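LacI family transcription regulator (Bifidobacterium animalis subsp. lactis, PDB 4O5A) probably regulates transcription by binding operator DNA as a dimer, in response to a small effector held in its periplasmic binding protein-like core. Local coordinates at residues I71-G76 / A132-N137; I88-S93 / R302-S307; T229-E234 / D258-A263. All coordinates share one frame; numbering follows the deposited sequence.

Contact 1 of 3, residues I71-G76 / A132-N137; sequences IGLVLG and ALLLLN
Leu73 lays its methyl CD1 between two leucines of the segment 132-137, 3.9 Å from Leu136 CD1 and 4.1 Å from Leu134 CD2. Its CG is anti to the backbone N (chi1 173°), on the side of the carbonyl carbon; the side chains of Leu73 and Leu136 cross at about a right angle. Farther back on the same face, Ile71 CD1 meets Ala132 CB at 4.1 Å. Met315 and Ile319 of helix 304-320, with Leu99 of helix 88-99, lie on Ile71; Met315 and Leu95 lie on Leu134, and Ile319 also touches Ala132. The two strands are neighbours in the parallel six-stranded sheet of one subdomain of the LacI-type core, where strand 70-76 also bonds to strand 105-111 on its other edge. Gly72 supplies both bonds of the register: its N donates to Ala132 O (2.8 Å, 166° at the hydrogen), and its O accepts from Leu134 N at 3.0 Å. On the opposite face Leu133 CD2 leans over Gly72 CA at 4.3 Å, where a beta carbon on Gly72 would sit tight against that methyl. Beyond Leu134 the strands, inclined at 32°, open apart, and a water takes the place of the next direct bond. It accepts from Val74 N (2.8 Å) and donates to Leu134 O (2.7 Å), satisfying both backbone atoms where the two strands diverge.

Contact 2 of 3, residues I88-S93 / R302-S307; sequences IMRLIS and RNILES
Asn303 O is gripped twice by Ser307, whose side chain borders Leu91 across the contact: the backbone N donates over 3.0 Å, and the hydroxyl OG over 3.1 Å from about 45° above the carbonyl plane. Asn303 is also the N-cap of helix 304-320, its OD1 accepting from Glu306 N at 3.1 Å. This fixed first turn presents Ile304 to helix 88-99. Its CG2, anti to the backbone N, pushes in between two residues of that helix, lying 3.5 Å from Leu91 N and 3.7 Å from Arg90 CB. Its other branch ends in CD1, which comes within 3.4 Å of Arg90 NH1, oblique to the guanidinium. That NH1 has its polar partner in Asp286 O, and a glycerol lies near the same side chain. An alanine in place of Ile304 would probably open a gap beside Leu91 and leave the arginine chain freer to shift, since both branches that touch them would be gone. Beside Ile304, Leu305 CD2 lies 3.6 Å from Arg90 O, with Ser93 CB also close, but in one of two modelled conformers, so the contact is tentative. Having left strand 298-301 of the other sheet, the chain here enters a helix packed against the parallel sheet; such a passage is characteristic of the crossovers that join the two subdomains of the periplasmic binding protein-like core.

Contact 3 of 3, residues T229-E234 / D258-A263; sequences TDYTPE and DVMALA
Met260, a selenomethionine, buries the most surface of any residue here and reaches from helix 258-271 to the loop that precedes helix 233-245. Its CG packs against two backbone oxygens, 3.4 Å from Thr232 O and 3.7 Å from Tyr231 O. A bend at the last torsion (chi3 -63°) sets CE 3.9 Å from Tyr231 CD1, oblique to the ring. The modelled SE to Thr229 OG1 spacing, 3.0 Å, is short and best treated as doubtful; the hydroxyl has its polar partner in Ala198 O and also accepts from Tyr231 N, closing an ST turn. Pro233 is the second anchor: its CB lies 3.9 Å from Ala263 CB, and Pro233 O is 3.5 Å from that same methyl. Both residues also pack outward, Pro233 on Phe288 and Ala263 on Ala292, both of the second subunit. Bonds within the loop brace it: Asp230 OD1 accepts from Thr232 N and, at its syn lone pair, from Thr232 OG1, which also caps helix 233-245 at Ser235 N. Adjoining Asn257 tethers Tyr231 O and Met260 N; the two segments themselves meet through apolar contacts and carbon-to-carbonyl-oxygen approaches, with no polar bond between them.

Contacts 1 and 2 belong together: their centres lie 14 Å apart, and they touch where Leu136 CD1 meets Ile88 CD1 at 3.7 Å. Contact 1 pairs two strands of the parallel sheet, and contact 2 sets helix 304-320 against helix 88-99, which follows the first of them, the segments alternating along the sequence. Contact 3 lies in the other subdomain, its centre 26 Å from that of contact 1 and 21 Å from that of contact 2, and is nested in the loop that contact 2 closes. Contacts 2 and 3 both reach the second subunit, consistent with a dimer interface that involves both subdomains of the regulator's core.

Contact 1 of 3, residues I71-G76 / A132-N137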
loop_
_atom_site.group_PDB
_atom_site.type_symbol
_atom_site.label_atom_id
_atom_site.label_comp_id
_atom_site.label_asym_id
_atom_site.label_seq_id
_atom_site.Cartn_x
_atom_site.Cartn_y
_atom_site.Cartn_z
ATOM N N ILE A 71 -7.754 20.492 3.194
ATOM C CA ILE A 71 -8.655 19.521 3.796
ATOM C C ILE A 71 -7.811 18.768 4.803
ATOM O O ILE A 71 -6.721 18.310 4.461
ATOM C CB ILE A 71 -9.129 18.478 2.760
ATOM C CG1 ILE A 71 -9.786 19.156 1.558
ATOM C CG2 ILE A 71 -10.033 17.435 3.415
ATOM C CD1 ILE A 71 -11.040 19.943 1.892
ATOM N N GLY A 72 -8.291 18.623 6.037
ATOM C CA GLY A 72 -7.513 17.902 7.037
ATOM C C GLY A 72 -7.799 16.412 7.113
ATOM O O GLY A 72 -8.960 15.979 7.037
ATOM N N LEU A 73 -6.736 15.623 7.267
ATOM C CA LEU A 73 -6.837 14.180 7.445
ATOM C C LEU A 73 -5.837 13.737 8.483
ATOM O O LEU A 73 -4.633 13.959 8.326
ATOM C CB LEU A 73 -6.566 13.448 6.121
ATOM C CG LEU A 73 -6.485 11.922 6.197
ATOM C CD1 LEU A 73 -7.781 11.343 6.744
ATOM C CD2 LEU A 73 -6.194 11.355 4.826
ATOM N N VAL A 74 -6.318 13.116 9.554
ATOM C CA VAL A 74 -5.399 12.516 10.514
ATOM C C VAL A 74 -5.315 11.019 10.261
ATOM O O VAL A 74 -6.329 10.322 10.272
ATOM C CB VAL A 74 -5.806 12.792 11.970
ATOM C CG1 VAL A 74 -4.775 12.203 12.916
ATOM C CG2 VAL A 74 -5.911 14.289 12.209
ATOM N N LEU A 75 -4.105 10.536 10.000
ATOM C CA LEU A 75 -3.884 9.103 9.802
ATOM C C LEU A 75 -3.350 8.456 11.072
ATOM O O LEU A 75 -2.784 9.133 11.935
ATOM C CB LEU A 75 -2.904 8.864 8.655
ATOM C CG LEU A 75 -3.349 9.316 7.269
ATOM C CD1 LEU A 75 -2.229 9.109 6.258
ATOM C CD2 LEU A 75 -4.584 8.545 6.865
ATOM N N GLY A 76 -3.515 7.142 11.193
ATOM C CA GLY A 76 -2.981 6.439 12.346
ATOM C C GLY A 76 -1.586 5.929 12.051
ATOM O O GLY A 76 -1.324 5.457 10.944
ATOM N N ALA A 132 -12.180 21.813 5.909
ATOM C CA ALA A 132 -13.029 20.652 6.171
ATOM C C ALA A 132 -12.177 19.504 6.665
ATOM O O ALA A 132 -10.974 19.452 6.380
ATOM C CB ALA A 132 -13.796 20.241 4.909
ATOM N N LEU A 133 -12.806 18.579 7.389
ATOM C CA LEU A 133 -12.118 17.419 7.955
ATOM C C LEU A 133 -12.698 16.141 7.374
ATOM O O LEU A 133 -13.908 16.021 7.203
ATOM C CB LEU A 133 -12.322 17.373 9.467
ATOM C CG LEU A 133 -11.890 18.599 10.257
ATOM C CD1 LEU A 133 -12.254 18.438 11.710
ATOM C CD2 LEU A 133 -10.398 18.728 10.104
ATOM N N LEU A 134 -11.830 15.184 7.088
ATOM C CA LEU A 134 -12.253 13.890 6.594
ATOM C C LEU A 134 -12.116 12.903 7.749
ATOM O O LEU A 134 -11.043 12.801 8.351
ATOM C CB LEU A 134 -11.346 13.485 5.423
ATOM C CG LEU A 134 -11.573 12.117 4.793
ATOM C CD1 LEU A 134 -12.979 12.037 4.231
ATOM C CD2 LEU A 134 -10.546 11.870 3.704
ATOM N N LEU A 135 -13.201 12.195 8.077
ATOM C CA LEU A 135 -13.187 11.218 9.170
ATOM C C LEU A 135 -13.241 9.789 8.643
ATOM O O LEU A 135 -14.216 9.393 7.997
ATOM C CB LEU A 135 -14.376 11.441 10.102
ATOM C CG LEU A 135 -14.570 12.853 10.644
ATOM C CD1 LEU A 135 -15.833 12.937 11.499
ATOM C CD2 LEU A 135 -13.349 13.288 11.441
ATOM N N LEU A 136 -12.201 9.013 8.929
ATOM C CA LEU A 136 -12.165 7.618 8.502
ATOM C C LEU A 136 -12.237 6.676 9.695
ATOM O O LEU A 136 -11.978 7.079 10.836
ATOM C CB LEU A 136 -10.894 7.326 7.700
ATOM C CG LEU A 136 -10.565 8.236 6.516
ATOM C CD1 LEU A 136 -9.226 7.834 5.907
ATOM C CD2 LEU A 136 -11.668 8.226 5.458
ATOM N N ASN A 137 -12.589 5.422 9.422
ATOM C CA ASN A 137 -12.540 4.363 10.421
ATOM C C ASN A 137 -13.352 4.678 11.666
ATOM O O ASN A 137 -12.843 4.633 12.786
ATOM C CB ASN A 137 -11.089 4.049 10.788
ATOM C CG ASN A 137 -10.280 3.609 9.594
ATOM O OD1 ASN A 137 -10.784 2.902 8.720
ATOM N ND2 ASN A 137 -9.022 4.029 9.543
HETATM O O HOH W 1 -9.067 13.278 10.053
#

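Contact 2 of 3, residues I88-S93 / R302-S307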
loop_
_atom_site.group_PDB
_atom_site.type_symbol
_atom_site.label_atom_id
_atom_site.label_comp_id
_atom_site.label_asym_id
_atom_site.label_seq_id
_atom_site.Cartn_x
_atom_site.Cartn_y
_atom_site.Cartn_z
ATOM N N ILE A 88 -5.536 3.313 1.851
ATOM C CA ILE A 88 -5.402 4.742 2.086
ATOM C C ILE A 88 -4.704 5.420 0.913
ATOM O O ILE A 88 -5.087 6.530 0.538
ATOM C CB ILE A 88 -4.648 5.044 3.403
ATOM C CG1 ILE A 88 -5.469 4.576 4.604
ATOM C CG2 ILE A 88 -4.384 6.535 3.548
ATOM C CD1 ILE A 88 -6.729 5.394 4.834
HETATM N N MSE A 89 -3.705 4.758 0.322
HETATM C CA MSE A 89 -3.008 5.395 -0.804
HETATM C C MSE A 89 -3.971 5.627 -1.962
HETATM O O MSE A 89 -3.960 6.676 -2.588
HETATM C CB MSE A 89 -1.797 4.581 -1.278
HETATM C CG MSE A 89 -0.474 4.990 -0.664
HETATM SE SE MSE A 89 -0.258 6.893 -0.281
HETATM C CE MSE A 89 0.167 7.483 -2.097
ATOM N N ARG A 90 -4.823 4.651 -2.235
ATOM C CA ARG A 90 -5.780 4.810 -3.327
ATOM C C ARG A 90 -6.788 5.886 -3.008
ATOM O O ARG A 90 -7.190 6.646 -3.889
ATOM C CB ARG A 90 -6.517 3.507 -3.609
ATOM C CG ARG A 90 -5.710 2.470 -4.333
ATOM C CD ARG A 90 -6.519 1.197 -4.454
ATOM N NE ARG A 90 -5.661 0.032 -4.323
ATOM C CZ ARG A 90 -6.088 -1.202 -4.071
ATOM N NH1 ARG A 90 -7.379 -1.451 -3.913
ATOM N NH2 ARG A 90 -5.213 -2.186 -3.973
ATOM N N LEU A 91 -7.218 5.950 -1.751
ATOM C CA LEU A 91 -8.146 7.000 -1.339
ATOM C C LEU A 91 -7.528 8.372 -1.550
ATOM O O LEU A 91 -8.181 9.298 -2.051
ATOM C CB LEU A 91 -8.532 6.831 0.134
ATOM C CG LEU A 91 -9.758 7.651 0.535
ATOM C CD1 LEU A 91 -11.011 7.030 -0.082
ATOM C CD2 LEU A 91 -9.883 7.751 2.048
ATOM N N ILE A 92 -6.266 8.508 -1.160
ATOM C CA ILE A 92 -5.586 9.791 -1.287
ATOM C C ILE A 92 -5.415 10.201 -2.756
ATOM O O ILE A 92 -5.536 11.391 -3.083
ATOM C CB ILE A 92 -4.241 9.786 -0.518
ATOM C CG1 ILE A 92 -4.527 9.817 0.985
ATOM C CG2 ILE A 92 -3.383 10.981 -0.892
ATOM C CD1 ILE A 92 -3.287 9.708 1.840
ATOM N N SER A 93 -5.132 9.239 -3.631
ATOM C CA SER A 93 -5.098 9.503 -5.075
ATOM C C SER A 93 -6.445 10.017 -5.609
ATOM O O SER A 93 -6.487 10.968 -6.389
ATOM C CB SER A 93 -4.685 8.262 -5.861
ATOM O OG SER A 93 -3.307 8.009 -5.699
ATOM N N ARG A 302 -13.724 -2.839 -3.968
ATOM C CA ARG A 302 -14.347 -1.529 -3.755
ATOM C C ARG A 302 -13.679 -0.529 -4.680
ATOM O O ARG A 302 -12.477 -0.613 -4.938
ATOM C CB ARG A 302 -14.190 -1.065 -2.302
ATOM C CG ARG A 302 -15.331 -1.470 -1.377
ATOM C CD ARG A 302 -15.102 -0.990 0.065
ATOM N NE ARG A 302 -15.029 0.468 0.185
ATOM C CZ ARG A 302 -13.988 1.124 0.689
ATOM N NH1 ARG A 302 -12.933 0.452 1.128
ATOM N NH2 ARG A 302 -14.003 2.450 0.758
ATOM N N ASN A 303 -14.456 0.415 -5.189
ATOM C CA ASN A 303 -13.906 1.422 -6.072
ATOM C C ASN A 303 -13.361 2.564 -5.219
ATOM O O ASN A 303 -14.008 3.604 -5.076
ATOM C CB ASN A 303 -14.979 1.927 -7.037
ATOM C CG ASN A 303 -14.413 2.804 -8.137
ATOM O OD1 ASN A 303 -13.272 3.280 -8.059
ATOM N ND2 ASN A 303 -15.222 3.042 -9.167
ATOM N N ILE A 304 -12.178 2.352 -4.646
ATOM C CA ILE A 304 -11.597 3.299 -3.701
ATOM C C ILE A 304 -11.193 4.613 -4.351
ATOM O O ILE A 304 -11.327 5.674 -3.744
ATOM C CB ILE A 304 -10.367 2.700 -3.023
ATOM C CG1 ILE A 304 -10.740 1.365 -2.376
ATOM C CG2 ILE A 304 -9.826 3.666 -1.971
ATOM C CD1 ILE A 304 -9.527 0.494 -2.051
ATOM N N LEU A 305 -10.670 4.543 -5.573
ATOM C CA LEU A 305 -10.319 5.757 -6.312
ATOM C C LEU A 305 -11.523 6.677 -6.438
ATOM O O LEU A 305 -11.464 7.842 -6.033
ATOM C CB LEU A 305 -9.783 5.424 -7.703
ATOM C CG LEU A 305 -8.312 5.044 -7.846
ATOM C CD1 LEU A 305 -8.039 4.595 -9.276
ATOM C CD2 LEU A 305 -7.448 6.245 -7.488
ATOM N N GLU A 306 -12.621 6.157 -6.978
ATOM C CA GLU A 306 -13.828 6.955 -7.148
ATOM C C GLU A 306 -14.428 7.371 -5.802
ATOM O O GLU A 306 -15.051 8.429 -5.701
ATOM C CB GLU A 306 -14.848 6.199 -8.006
ATOM C CG GLU A 306 -16.069 7.010 -8.387
ATOM C CD GLU A 306 -15.720 8.344 -9.026
ATOM O OE1 GLU A 306 -14.776 8.391 -9.853
ATOM O OE2 GLU A 306 -16.397 9.347 -8.701
ATOM N N SER A 307 -14.245 6.547 -4.770
ATOM C CA SER A 307 -14.738 6.908 -3.437
ATOM C C SER A 307 -14.013 8.154 -2.947
ATOM O O SER A 307 -14.619 9.087 -2.398
ATOM C CB SER A 307 -14.519 5.765 -2.443
ATOM O OG SER A 307 -15.519 4.775 -2.604
#

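Contact 3 of 3, residues T229-E234 / D258-A263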
loop_
_atom_site.group_PDB
_atom_site.type_symbol
_atom_site.label_atom_id
_atom_site.label_comp_id
_atom_site.label_asym_id
_atom_site.label_seq_id
_atom_site.Cartn_x
_atom_site.Cartn_y
_atom_site.Cartn_z
ATOM N N THR A 229 -8.920 -11.950 13.863
ATOM C CA THR A 229 -7.469 -11.855 13.699
ATOM C C THR A 229 -7.030 -10.410 13.812
ATOM O O THR A 229 -7.850 -9.518 14.050
ATOM C CB THR A 229 -7.023 -12.301 12.306
ATOM O OG1 THR A 229 -7.474 -11.334 11.344
ATOM C CG2 THR A 229 -7.565 -13.687 11.964
ATOM N N ASP A 230 -5.736 -10.170 13.603
ATOM C CA ASP A 230 -5.221 -8.814 13.629
ATOM C C ASP A 230 -4.726 -8.347 12.259
ATOM O O ASP A 230 -3.879 -7.446 12.196
ATOM C CB ASP A 230 -4.079 -8.686 14.646
ATOM C CG ASP A 230 -2.867 -9.521 14.270
ATOM O OD1 ASP A 230 -2.902 -10.174 13.208
ATOM O OD2 ASP A 230 -1.874 -9.512 15.025
ATOM N N TYR A 231 -5.204 -8.993 11.197
ATOM C CA TYR A 231 -4.922 -8.612 9.803
ATOM C C TYR A 231 -3.562 -9.061 9.276
ATOM O O TYR A 231 -3.281 -8.888 8.089
ATOM C CB TYR A 231 -5.084 -7.098 9.572
ATOM C CG TYR A 231 -6.515 -6.617 9.441
ATOM C CD1 TYR A 231 -7.423 -7.307 8.666
ATOM C CD2 TYR A 231 -6.946 -5.460 10.087
ATOM C CE1 TYR A 231 -8.724 -6.871 8.526
ATOM C CE2 TYR A 231 -8.260 -5.016 9.955
ATOM C CZ TYR A 231 -9.139 -5.731 9.169
ATOM O OH TYR A 231 -10.447 -5.327 9.010
ATOM N N THR A 232 -2.733 -9.657 10.129
ATOM C CA THR A 232 -1.391 -10.073 9.692
ATOM C C THR A 232 -1.462 -11.419 8.981
ATOM O O THR A 232 -2.393 -12.195 9.216
ATOM C CB THR A 232 -0.409 -10.200 10.859
ATOM O OG1 THR A 232 -0.818 -11.275 11.716
ATOM C CG2 THR A 232 -0.343 -8.901 11.658
ATOM N N PRO A 233 -0.470 -11.719 8.127
ATOM C CA PRO A 233 -0.509 -13.039 7.482
ATOM C C PRO A 233 -0.308 -14.167 8.492
ATOM O O PRO A 233 -0.879 -15.243 8.284
ATOM C CB PRO A 233 0.658 -12.985 6.487
ATOM C CG PRO A 233 1.565 -11.920 7.026
ATOM C CD PRO A 233 0.634 -10.894 7.616
ATOM N N GLU A 234 0.459 -13.939 9.553
ATOM C CA GLU A 234 0.642 -14.985 10.570
ATOM C C GLU A 234 -0.707 -15.314 11.217
ATOM O O GLU A 234 -1.038 -16.475 11.457
ATOM C CB GLU A 234 1.673 -14.578 11.629
ATOM C CG GLU A 234 3.096 -14.374 11.103
ATOM C CD GLU A 234 3.334 -12.994 10.467
ATOM O OE1 GLU A 234 2.428 -12.124 10.495
ATOM O OE2 GLU A 234 4.451 -12.771 9.941
ATOM N N ASP A 258 -6.697 -8.948 1.709
ATOM C CA ASP A 258 -5.974 -9.701 0.692
ATOM C C ASP A 258 -4.801 -10.526 1.225
ATOM O O ASP A 258 -4.620 -11.670 0.814
ATOM C CB ASP A 258 -5.512 -8.771 -0.450
ATOM C CG ASP A 258 -4.711 -7.557 0.027
ATOM O OD1 ASP A 258 -4.406 -7.402 1.236
ATOM O OD2 ASP A 258 -4.373 -6.733 -0.848
ATOM N N VAL A 259 -4.007 -9.958 2.130
ATOM C CA VAL A 259 -2.823 -10.647 2.652
ATOM C C VAL A 259 -3.201 -11.923 3.397
ATOM O O VAL A 259 -2.512 -12.944 3.314
ATOM C CB VAL A 259 -1.974 -9.731 3.569
ATOM C CG1 VAL A 259 -1.335 -8.630 2.772
ATOM C CG2 VAL A 259 -2.818 -9.149 4.666
HETATM N N MSE A 260 -4.312 -11.883 4.128
HETATM C CA MSE A 260 -4.727 -13.103 4.829
HETATM C C MSE A 260 -5.298 -14.160 3.876
HETATM O O MSE A 260 -5.121 -15.360 4.109
HETATM C CB MSE A 260 -5.708 -12.805 5.972
HETATM C CG MSE A 260 -5.074 -11.949 7.063
HETATM SE SE MSE A 260 -6.085 -11.978 8.724
HETATM C CE MSE A 260 -7.724 -11.189 8.096
ATOM N N ALA A 261 -5.982 -13.723 2.817
ATOM C CA ALA A 261 -6.476 -14.656 1.805
ATOM C C ALA A 261 -5.302 -15.378 1.146
ATOM O O ALA A 261 -5.325 -16.600 0.964
ATOM C CB ALA A 261 -7.361 -13.945 0.750
ATOM N N LEU A 262 -4.259 -14.622 0.825
ATOM C CA LEU A 262 -3.053 -15.233 0.268
ATOM C C LEU A 262 -2.391 -16.188 1.266
ATOM O O LEU A 262 -2.015 -17.307 0.910
ATOM C CB LEU A 262 -2.060 -14.149 -0.181
ATOM C CG LEU A 262 -0.744 -14.698 -0.732
ATOM C CD1 LEU A 262 -1.025 -15.480 -2.004
ATOM C CD2 LEU A 262 0.188 -13.539 -1.032
ATOM N N ALA A 263 -2.246 -15.754 2.515
ATOM C CA ALA A 263 -1.619 -16.587 3.549
ATOM C C ALA A 263 -2.415 -17.872 3.748
ATOM O O ALA A 263 -1.848 -18.958 3.917
ATOM C CB ALA A 263 -1.512 -15.804 4.867
#